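Local coordinates for Lmo0305 protein (Listeria monocytogenes, PDB 3PJ0) that is of unknown function but belongs to the beta-eliminating lyase family, with the fold of pyridoxal-phosphate-dependent aminotransferases and a covalently bound pyridoxal phosphate, at residues A[15-21]-A[338-344]; A[144-148]-A[180-184]; A[267-271]-A[286-292]; A[279-283]-A[293-297]. All coordinates share one frame; numbering follows the deposited sequence.

Interaction 1: A[15-21]-A[338-344]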
# COMPACT_ATOMS: atom_id res chain seq x y z
N TYR A 15 1.54 0.52 -32.06
CA TYR A 15 2.78 1.10 -31.59
C TYR A 15 2.56 2.40 -30.80
O TYR A 15 1.56 3.10 -30.98
CB TYR A 15 3.70 1.36 -32.79
CG TYR A 15 3.87 0.16 -33.71
CD1 TYR A 15 4.56 -0.97 -33.30
CD2 TYR A 15 3.36 0.17 -35.00
CE1 TYR A 15 4.72 -2.07 -34.16
CE2 TYR A 15 3.52 -0.91 -35.86
CZ TYR A 15 4.20 -2.03 -35.42
OH TYR A 15 4.37 -3.10 -36.27
N LYS A 16 3.52 2.72 -29.93
CA LYS A 16 3.44 3.92 -29.09
C LYS A 16 4.80 4.65 -29.02
O LYS A 16 5.84 4.00 -28.89
CB LYS A 16 3.05 3.54 -27.67
CG LYS A 16 1.72 2.86 -27.46
CD LYS A 16 0.55 3.81 -27.75
CE LYS A 16 -0.79 3.20 -27.35
NZ LYS A 16 -1.14 1.98 -28.14
N LEU A 17 4.79 5.98 -29.11
CA LEU A 17 6.02 6.72 -28.91
C LEU A 17 6.42 6.60 -27.43
O LEU A 17 7.57 6.36 -27.10
CB LEU A 17 5.84 8.20 -29.24
CG LEU A 17 5.55 8.68 -30.68
CD1 LEU A 17 5.37 10.16 -30.59
CD2 LEU A 17 6.67 8.34 -31.68
N GLY A 18 5.44 6.72 -26.53
CA GLY A 18 5.73 6.69 -25.11
C GLY A 18 5.47 5.38 -24.39
O GLY A 18 4.78 4.49 -24.91
N GLY A 19 6.05 5.28 -23.20
CA GLY A 19 5.82 4.14 -22.32
C GLY A 19 6.53 2.83 -22.57
O GLY A 19 7.41 2.73 -23.44
N ASN A 20 6.11 1.82 -21.80
CA ASN A 20 6.69 0.47 -21.85
C ASN A 20 5.66 -0.57 -22.21
O ASN A 20 5.73 -1.71 -21.74
CB ASN A 20 7.29 0.12 -20.47
CG ASN A 20 8.53 0.90 -20.17
OD1 ASN A 20 9.52 0.79 -20.89
ND2 ASN A 20 8.50 1.68 -19.10
N GLY A 21 4.68 -0.21 -23.02
CA GLY A 21 3.65 -1.14 -23.40
C GLY A 21 2.52 -1.25 -22.39
O GLY A 21 2.52 -0.58 -21.36
N ASP A 338 10.41 1.37 -23.45
CA ASP A 338 10.66 0.24 -24.39
C ASP A 338 9.80 0.26 -25.66
O ASP A 338 10.18 -0.30 -26.68
CB ASP A 338 10.46 -1.14 -23.72
CG ASP A 338 11.56 -1.53 -22.74
OD1 ASP A 338 12.62 -0.88 -22.63
OD2 ASP A 338 11.33 -2.52 -22.03
N ALA A 339 8.62 0.89 -25.60
CA ALA A 339 7.73 0.92 -26.77
C ALA A 339 8.38 1.63 -27.97
O ALA A 339 8.24 1.18 -29.11
CB ALA A 339 6.39 1.61 -26.41
N PHE A 340 9.12 2.70 -27.72
CA PHE A 340 9.72 3.46 -28.83
C PHE A 340 10.56 2.60 -29.79
O PHE A 340 10.43 2.72 -31.01
CB PHE A 340 10.53 4.67 -28.33
CG PHE A 340 11.12 5.49 -29.45
CD1 PHE A 340 10.33 6.36 -30.18
CD2 PHE A 340 12.46 5.35 -29.79
CE1 PHE A 340 10.86 7.08 -31.25
CE2 PHE A 340 13.01 6.08 -30.88
CZ PHE A 340 12.21 6.95 -31.59
N ALA A 341 11.36 1.70 -29.23
CA ALA A 341 12.26 0.88 -30.03
C ALA A 341 11.53 -0.17 -30.87
O ALA A 341 12.13 -0.74 -31.78
CB ALA A 341 13.33 0.21 -29.16
N GLU A 342 10.25 -0.42 -30.58
CA GLU A 342 9.47 -1.37 -31.35
C GLU A 342 8.80 -0.75 -32.58
O GLU A 342 8.21 -1.47 -33.40
CB GLU A 342 8.38 -2.04 -30.48
CG GLU A 342 8.88 -2.81 -29.28
CD GLU A 342 9.88 -3.92 -29.63
OE1 GLU A 342 9.62 -4.72 -30.54
OE2 GLU A 342 10.93 -3.98 -28.95
N ILE A 343 8.86 0.57 -32.72
CA ILE A 343 8.19 1.21 -33.85
C ILE A 343 9.01 0.97 -35.11
O ILE A 343 10.18 1.32 -35.15
CB ILE A 343 8.00 2.71 -33.68
CG1 ILE A 343 7.23 3.04 -32.41
CG2 ILE A 343 7.20 3.27 -34.89
CD1 ILE A 343 7.29 4.55 -32.02
N PRO A 344 8.40 0.36 -36.15
CA PRO A 344 9.18 0.17 -37.38
C PRO A 344 9.56 1.52 -37.97
O PRO A 344 8.75 2.45 -37.92
CB PRO A 344 8.22 -0.59 -38.31
CG PRO A 344 7.14 -1.12 -37.45
CD PRO A 344 7.05 -0.21 -36.25
O HOH W 1 5.53 0.56 -29.99
O HOH W 2 8.44 4.43 -25.50

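Interaction 2: A[144-148]-A[180-184]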
# COMPACT_ATOMS: atom_id res chain seq x y z
N GLU A 144 12.84 18.26 -6.98
CA GLU A 144 12.39 17.17 -7.88
C GLU A 144 13.27 17.19 -9.14
O GLU A 144 13.26 18.17 -9.88
CB GLU A 144 10.92 17.39 -8.25
CG GLU A 144 10.32 16.30 -9.11
CD GLU A 144 8.93 16.64 -9.65
OE1 GLU A 144 8.06 17.13 -8.88
OE2 GLU A 144 8.74 16.40 -10.85
N LEU A 145 14.07 16.13 -9.33
CA LEU A 145 14.97 16.00 -10.48
C LEU A 145 14.46 14.89 -11.40
O LEU A 145 14.41 13.73 -11.00
CB LEU A 145 16.40 15.65 -10.03
CG LEU A 145 17.09 16.57 -9.05
CD1 LEU A 145 18.44 16.01 -8.58
CD2 LEU A 145 17.29 17.96 -9.66
N PRO A 146 13.98 15.25 -12.60
CA PRO A 146 13.82 16.56 -13.18
C PRO A 146 12.46 17.09 -12.78
O PRO A 146 11.69 16.32 -12.19
CB PRO A 146 13.87 16.28 -14.67
CG PRO A 146 13.20 14.98 -14.80
CD PRO A 146 13.48 14.21 -13.52
N GLN A 147 12.12 18.33 -13.12
CA GLN A 147 10.83 18.91 -12.75
C GLN A 147 9.83 18.52 -13.82
O GLN A 147 9.71 19.17 -14.87
CB GLN A 147 10.90 20.43 -12.60
CG GLN A 147 9.68 21.01 -11.91
CD GLN A 147 9.76 20.87 -10.38
OE1 GLN A 147 10.69 21.37 -9.76
NE2 GLN A 147 8.78 20.19 -9.78
N ARG A 148 9.12 17.43 -13.56
CA ARG A 148 8.22 16.84 -14.56
C ARG A 148 7.12 17.75 -15.11
O ARG A 148 6.87 17.74 -16.31
CB ARG A 148 7.58 15.59 -13.97
CG ARG A 148 6.60 14.86 -14.90
CD ARG A 148 5.13 15.27 -14.66
NE ARG A 148 4.27 14.35 -15.40
CZ ARG A 148 3.00 14.02 -15.12
NH1 ARG A 148 2.35 14.53 -14.09
NH2 ARG A 148 2.38 13.13 -15.90
N ARG A 180 11.97 10.18 -10.77
CA ARG A 180 12.61 9.97 -12.08
C ARG A 180 14.12 10.13 -12.00
O ARG A 180 14.78 10.61 -12.93
CB ARG A 180 12.02 10.93 -13.11
CG ARG A 180 10.54 10.65 -13.45
CD ARG A 180 9.87 11.75 -14.28
NE ARG A 180 8.47 11.36 -14.52
CZ ARG A 180 7.48 11.51 -13.63
NH1 ARG A 180 7.68 12.10 -12.45
NH2 ARG A 180 6.27 11.09 -13.94
N LEU A 181 14.70 9.73 -10.87
CA LEU A 181 16.17 9.82 -10.73
C LEU A 181 16.97 9.02 -11.76
O LEU A 181 17.98 9.50 -12.29
CB LEU A 181 16.61 9.34 -9.35
CG LEU A 181 18.12 9.33 -9.09
CD1 LEU A 181 18.75 10.76 -9.16
CD2 LEU A 181 18.36 8.67 -7.72
N TRP A 182 16.55 7.79 -12.01
CA TRP A 182 17.30 6.89 -12.87
C TRP A 182 17.46 7.49 -14.28
O TRP A 182 18.49 7.35 -14.92
CB TRP A 182 16.59 5.54 -12.98
CG TRP A 182 16.08 4.98 -11.64
CD1 TRP A 182 14.77 4.79 -11.31
CD2 TRP A 182 16.84 4.57 -10.50
NE1 TRP A 182 14.66 4.25 -10.05
CE2 TRP A 182 15.91 4.13 -9.52
CE3 TRP A 182 18.20 4.53 -10.19
CZ2 TRP A 182 16.31 3.66 -8.25
CZ3 TRP A 182 18.59 4.06 -8.94
CH2 TRP A 182 17.64 3.62 -7.99
N GLU A 183 16.42 8.19 -14.71
CA GLU A 183 16.38 8.79 -16.03
C GLU A 183 17.33 9.97 -16.26
O GLU A 183 17.56 10.33 -17.42
CB GLU A 183 14.95 9.28 -16.32
CG GLU A 183 13.88 8.23 -16.38
CD GLU A 183 13.17 7.92 -15.07
OE1 GLU A 183 13.83 7.66 -14.06
OE2 GLU A 183 11.91 7.88 -15.10
N ILE A 184 17.84 10.59 -15.18
CA ILE A 184 18.71 11.78 -15.32
C ILE A 184 20.23 11.53 -15.22
O ILE A 184 21.02 12.40 -15.53
CB ILE A 184 18.30 12.90 -14.31
CG1 ILE A 184 18.67 12.57 -12.85
CG2 ILE A 184 16.82 13.21 -14.43
CD1 ILE A 184 18.34 13.64 -11.87
O HOH W 3 10.03 13.83 -11.58
O HOH W 4 12.03 13.02 -9.83

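Interaction 3: A[267-271]-A[286-292]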
# COMPACT_ATOMS: atom_id res chain seq x y z
N ALA A 267 14.89 9.98 -26.79
CA ALA A 267 14.09 11.18 -26.52
C ALA A 267 14.63 12.42 -27.26
O ALA A 267 13.84 13.23 -27.78
CB ALA A 267 14.02 11.46 -25.00
N LYS A 268 15.95 12.58 -27.28
CA LYS A 268 16.56 13.71 -28.00
C LYS A 268 16.28 13.64 -29.51
O LYS A 268 15.91 14.65 -30.11
CB LYS A 268 18.06 13.79 -27.72
CG LYS A 268 18.36 14.29 -26.30
CD LYS A 268 19.84 14.57 -26.10
CE LYS A 268 20.65 13.32 -26.06
NZ LYS A 268 22.10 13.63 -26.03
N GLY A 269 16.45 12.47 -30.11
CA GLY A 269 16.16 12.27 -31.53
C GLY A 269 14.70 12.61 -31.84
O GLY A 269 14.41 13.31 -32.81
N LEU A 270 13.78 12.13 -31.00
CA LEU A 270 12.35 12.39 -31.18
C LEU A 270 12.05 13.89 -31.05
O LEU A 270 11.33 14.44 -31.86
CB LEU A 270 11.53 11.58 -30.17
CG LEU A 270 10.01 11.58 -30.31
CD1 LEU A 270 9.60 11.21 -31.73
CD2 LEU A 270 9.36 10.60 -29.29
N ALA A 271 12.58 14.54 -30.01
CA ALA A 271 12.38 15.98 -29.82
C ALA A 271 12.85 16.75 -31.04
O ALA A 271 12.17 17.69 -31.49
CB ALA A 271 13.10 16.50 -28.51
N VAL A 286 15.85 20.82 -25.98
CA VAL A 286 16.66 19.61 -25.99
C VAL A 286 16.43 18.87 -24.65
O VAL A 286 16.76 19.40 -23.57
CB VAL A 286 18.15 19.87 -26.22
CG1 VAL A 286 18.92 18.52 -26.14
CG2 VAL A 286 18.37 20.56 -27.58
N PRO A 287 15.81 17.68 -24.70
CA PRO A 287 15.54 16.92 -23.49
C PRO A 287 16.82 16.67 -22.70
O PRO A 287 17.89 16.54 -23.28
CB PRO A 287 14.99 15.58 -24.02
CG PRO A 287 14.35 15.94 -25.30
CD PRO A 287 15.22 17.04 -25.89
N VAL A 288 16.67 16.62 -21.38
CA VAL A 288 17.76 16.33 -20.48
C VAL A 288 17.49 14.98 -19.79
O VAL A 288 18.11 14.67 -18.80
CB VAL A 288 17.94 17.50 -19.47
CG1 VAL A 288 18.31 18.79 -20.23
CG2 VAL A 288 16.65 17.69 -18.57
N SER A 289 16.59 14.18 -20.37
CA SER A 289 16.16 12.89 -19.80
C SER A 289 15.33 12.18 -20.88
O SER A 289 15.40 12.54 -22.06
CB SER A 289 15.32 13.14 -18.53
OG SER A 289 14.04 13.68 -18.89
N ASN A 290 14.55 11.19 -20.49
CA ASN A 290 13.74 10.45 -21.45
C ASN A 290 12.41 11.14 -21.77
O ASN A 290 11.62 10.63 -22.57
CB ASN A 290 13.47 9.05 -20.90
CG ASN A 290 12.59 9.08 -19.72
OD1 ASN A 290 12.76 9.94 -18.83
ND2 ASN A 290 11.62 8.15 -19.67
N MSE A 291 12.15 12.28 -21.15
CA MSE A 291 10.89 12.95 -21.28
C MSE A 291 10.98 14.37 -21.77
O MSE A 291 12.05 14.99 -21.75
CB MSE A 291 10.15 12.95 -19.94
CG MSE A 291 10.72 13.86 -18.89
SE MSE A 291 9.50 14.16 -17.39
CE MSE A 291 8.13 15.14 -18.35
N PHE A 292 9.83 14.88 -22.20
CA PHE A 292 9.69 16.26 -22.64
C PHE A 292 8.20 16.49 -22.91
O PHE A 292 7.41 15.55 -22.92
CB PHE A 292 10.55 16.58 -23.89
CG PHE A 292 10.29 15.69 -25.07
CD1 PHE A 292 9.30 15.99 -25.99
CD2 PHE A 292 11.06 14.53 -25.26
CE1 PHE A 292 9.06 15.14 -27.09
CE2 PHE A 292 10.82 13.70 -26.33
CZ PHE A 292 9.83 14.00 -27.25

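Interaction 4: A[279-283]-A[293-297]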
# COMPACT_ATOMS: atom_id res chain seq x y z
N GLY A 279 5.27 25.19 -36.24
CA GLY A 279 4.27 25.40 -35.20
C GLY A 279 4.33 24.39 -34.06
O GLY A 279 3.39 24.30 -33.27
N VAL A 280 5.42 23.63 -33.98
CA VAL A 280 5.61 22.63 -32.96
C VAL A 280 6.96 22.89 -32.31
O VAL A 280 7.96 23.10 -33.02
CB VAL A 280 5.63 21.19 -33.54
CG1 VAL A 280 5.76 20.13 -32.42
CG2 VAL A 280 4.38 20.90 -34.42
N LYS A 281 6.99 22.90 -30.98
CA LYS A 281 8.24 22.97 -30.23
C LYS A 281 8.20 22.00 -29.03
O LYS A 281 7.13 21.55 -28.63
CB LYS A 281 8.50 24.38 -29.72
CG LYS A 281 7.60 24.82 -28.53
CD LYS A 281 7.85 26.28 -28.09
CE LYS A 281 6.96 26.66 -26.89
NZ LYS A 281 7.19 28.06 -26.39
N THR A 282 9.36 21.68 -28.47
CA THR A 282 9.39 20.94 -27.22
C THR A 282 9.91 21.79 -26.06
O THR A 282 10.63 22.79 -26.26
CB THR A 282 10.21 19.64 -27.31
OG1 THR A 282 11.61 19.91 -27.49
CG2 THR A 282 9.67 18.76 -28.45
N VAL A 283 9.53 21.40 -24.84
CA VAL A 283 10.04 21.99 -23.63
C VAL A 283 10.49 20.84 -22.72
O VAL A 283 9.69 19.99 -22.39
CB VAL A 283 9.00 22.83 -22.90
CG1 VAL A 283 9.61 23.39 -21.61
CG2 VAL A 283 8.45 23.93 -23.81
N HIS A 293 7.84 17.76 -23.08
CA HIS A 293 6.49 18.17 -23.44
C HIS A 293 6.53 18.75 -24.85
O HIS A 293 7.48 19.39 -25.22
CB HIS A 293 6.03 19.23 -22.44
CG HIS A 293 5.69 18.66 -21.11
ND1 HIS A 293 5.18 19.42 -20.08
CD2 HIS A 293 5.76 17.39 -20.65
CE1 HIS A 293 4.98 18.64 -19.03
NE2 HIS A 293 5.29 17.40 -19.38
N VAL A 294 5.48 18.50 -25.63
CA VAL A 294 5.36 18.98 -27.03
C VAL A 294 4.24 20.01 -27.05
O VAL A 294 3.14 19.74 -26.60
CB VAL A 294 5.00 17.80 -27.97
CG1 VAL A 294 4.83 18.24 -29.41
CG2 VAL A 294 6.08 16.67 -27.85
N TYR A 295 4.53 21.19 -27.57
CA TYR A 295 3.60 22.31 -27.60
C TYR A 295 3.27 22.66 -29.02
O TYR A 295 4.16 22.68 -29.88
CB TYR A 295 4.22 23.53 -26.92
CG TYR A 295 4.06 23.60 -25.42
CD1 TYR A 295 4.83 22.78 -24.58
CD2 TYR A 295 3.17 24.49 -24.84
CE1 TYR A 295 4.68 22.84 -23.19
CE2 TYR A 295 3.03 24.58 -23.45
CZ TYR A 295 3.80 23.74 -22.63
OH TYR A 295 3.65 23.81 -21.26
N PHE A 296 2.01 23.00 -29.25
CA PHE A 296 1.51 23.34 -30.56
C PHE A 296 0.92 24.74 -30.58
O PHE A 296 0.36 25.19 -29.57
CB PHE A 296 0.39 22.39 -30.95
CG PHE A 296 0.82 20.98 -31.11
CD1 PHE A 296 0.84 20.13 -30.01
CD2 PHE A 296 1.15 20.48 -32.37
CE1 PHE A 296 1.22 18.82 -30.16
CE2 PHE A 296 1.55 19.17 -32.53
CZ PHE A 296 1.58 18.32 -31.43
N GLU A 297 1.04 25.39 -31.74
CA GLU A 297 0.47 26.72 -31.95
C GLU A 297 -0.93 26.63 -32.56
O GLU A 297 -1.27 27.38 -33.50
CB GLU A 297 1.37 27.57 -32.85
CG GLU A 297 2.72 27.92 -32.25
CD GLU A 297 3.62 28.65 -33.24
OE1 GLU A 297 3.10 29.20 -34.23
OE2 GLU A 297 4.85 28.68 -33.03

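Interaction 1: A[15-21]-A[338-344]
The ring of Tyr-15 receives Pro-344 CD squarely over one face, a CH-pi contact 3.5 Å from the ring centroid and 13° off the normal. In this aminotransferase-like fold the contact ties the N-terminal segment, whose strand 15-16 pairs with strand 316-317, to the turn leading into helix 345-358; Pro-344 is that helix's N-cap residue. Tyr-15 CG stands anti to its carbonyl carbon (chi1 -50°), and this sends the ring out to the proline while CB stays against Ile-343 CG1 at 3.9 Å. Further along, Ile-343 extends CD1 to Leu-17 CD2, also at 3.9 Å, and both side chains reach Leu-348 of the following helix. Ala-339 turns its methyl into the bend of residues 16-19, where CB lies 3.3 Å from Gly-19 O. That carbonyl also accepts Ala-339 N and a water, which in turn donates to Leu-17 O and accepts from Phe-340 N. Asp-338 directs its carboxylate outside the pair, to Arg-256, Lys-259 and Tyr-263. Its backbone N instead donates to Asn-20 OD1 at 2.8 Å, nearly straight at the hydrogen (166°) yet arriving from above the plane of the side-chain amide.

Interaction 2: A[144-148]-A[180-184]
Two guanidinium groups, those of Arg-148 and Arg-180, lie with their planes only 15° apart, but what covers the centre of the Arg-180 group is aliphatic: Arg-148 CG sits over one face, 3.7 Å from Arg-180 CZ. In return, Arg-180 NH2 lies over a face of the Arg-148 guanidinium, 4.1 Å from Arg-148 NE. At the edge of the Arg-180 group, in its plane, a water accepts from Arg-180 NH1 and lies 3.0 Å from Glu-144 OE2, to which it may donate; Glu-144 OE2 and Arg-180 NH1 are themselves 4.7 Å apart. The salt bridge of Arg-148 NE to Glu-333 probably eases the closeness of the two positive charges. A bend at chi2 (-95°) leaves Arg-148 CG against the Arg-180 group and carries its own guanidinium across obliquely. The segments leave the ends of strands 140-144 and 173-178 in the parallel part of the central sheet, where the cofactor site of this fold is found; Arg-180 NH1 donates to O3 of the modified lysine at position 208. Glu-144 OE2 also accepts Arg-148 N, from above the carboxylate plane, and thereby holds the turn after the strand. Behind the polar groups, Pro-146, preceded by a cis peptide bond, packs CD against both Arg-180 CB and Ile-184 CG2, each 3.6 Å away. Ile-184 CG1 stands between its backbone N and carbonyl carbon (chi1 72°), an orientation that drives CD1 tightly against Leu-145 CB, at 3.3 Å.

Interaction 3: A[267-271]-A[286-292]
Ala-271 and Phe-292 meet methyl to ring: Ala-271 CB stands over the centre of the aromatic face, 4.2 Å from the centroid and 8° off the normal. The same methyl is pressed from another direction by Pro-287, whose CD comes to 3.4 Å, closer than carbons usually pack. One turn earlier on the helix, Ala-267 CB fits against the backbone, 3.4 Å from Ser-289 O and 3.5 Å from Asn-290 O. Such small residues let the helix come close to the chain that passes it. Phe-292 CG lies between the backbone N and the carbonyl carbon (chi1 56°), a position from which the ring reaches back to the helix and offers its edge to CG of the modelled one of two Leu-270 conformers. An ST turn, Ser-289 OG accepting Met-291 N (modelled as selenomethionine), shapes the approach to the strand. The margin is looser: Lys-268 lays its CD 4.1 Å from CG1 of the exposed Val-286, then carries its amino group away to a salt bridge with Glu-265. The contact thus sets helix 260-275 against the start of strand 291-296; Phe-292 also touches Val-334 of strand 329-335, while Thr-282 of strand 280-283 packs on Ala-271 and Phe-292.

Interaction 4: A[279-283]-A[293-297]
Val-280 and Phe-296 lie side by side and point the same way from an antiparallel hairpin, with Val-280 CG2 3.8 Å from Phe-296 CE2. The other methyl, Val-280 CG1, slants across to Val-294 CG1 at 3.7 Å, joining consecutive non-hydrogen-bonded pairs, 280 with 296 and 282 with 294. Thr-282 completes this face, its CG2 4.2 Å from Val-294 CG2. The other face carries Lys-281, Val-283, His-293 and Tyr-295. There Tyr-295 leans to Val-283, whose CG2 meets its CD1 at 3.9 Å, and Lys-281 runs obliquely past on the same side of the ring. Lys-281 CG takes the cramped site between backbone N and carbonyl carbon (chi1 73°), placing it 4.0 Å from Tyr-295 CB; Lys-281 NZ is 6.0 Å from the Tyr-295 ring centroid, at most weakly attracted. His-293 NE2 hydrogen-bonds Glu-333 OE1 of strand 329-335. Pairs 281 with 295 and 283 with 293 are each held by two backbone bonds, and Glu-297 N to Gly-279 O adds a fifth. Tyr-295 N meets Lys-281 O at 2.8 Å, almost linear (178°). The Val-280, Val-294 and Phe-296 face is mainly apolar, its Thr-282 hydroxyl satisfied by Pro-284 O and Asn-275; the opposite one mixes apolar contact with polar ends.

Interactions 1, 3 and 4 gather round helix 260-275 and the four-stranded antiparallel sheet, while interaction 2 lies by the central seven-stranded sheet, its centre about 6 Å from that of the chain. Along the sequence, interaction 1 brackets all the others, bringing the N-terminal segment to the C-terminal region; interaction 2 closes before 3 opens, and 3 and 4 alternate in their segments and share strand 291-296. Centres of 3 and 4, and of 2 and 3, are about 13 Å apart. Met-291 touches Arg-148 and Arg-180, and His-293 touches Arg-148, so the small sheet abuts the cofactor-side loops. Leu-17 meets Leu-270, in the modelled conformer, where interactions 1 and 3 touch.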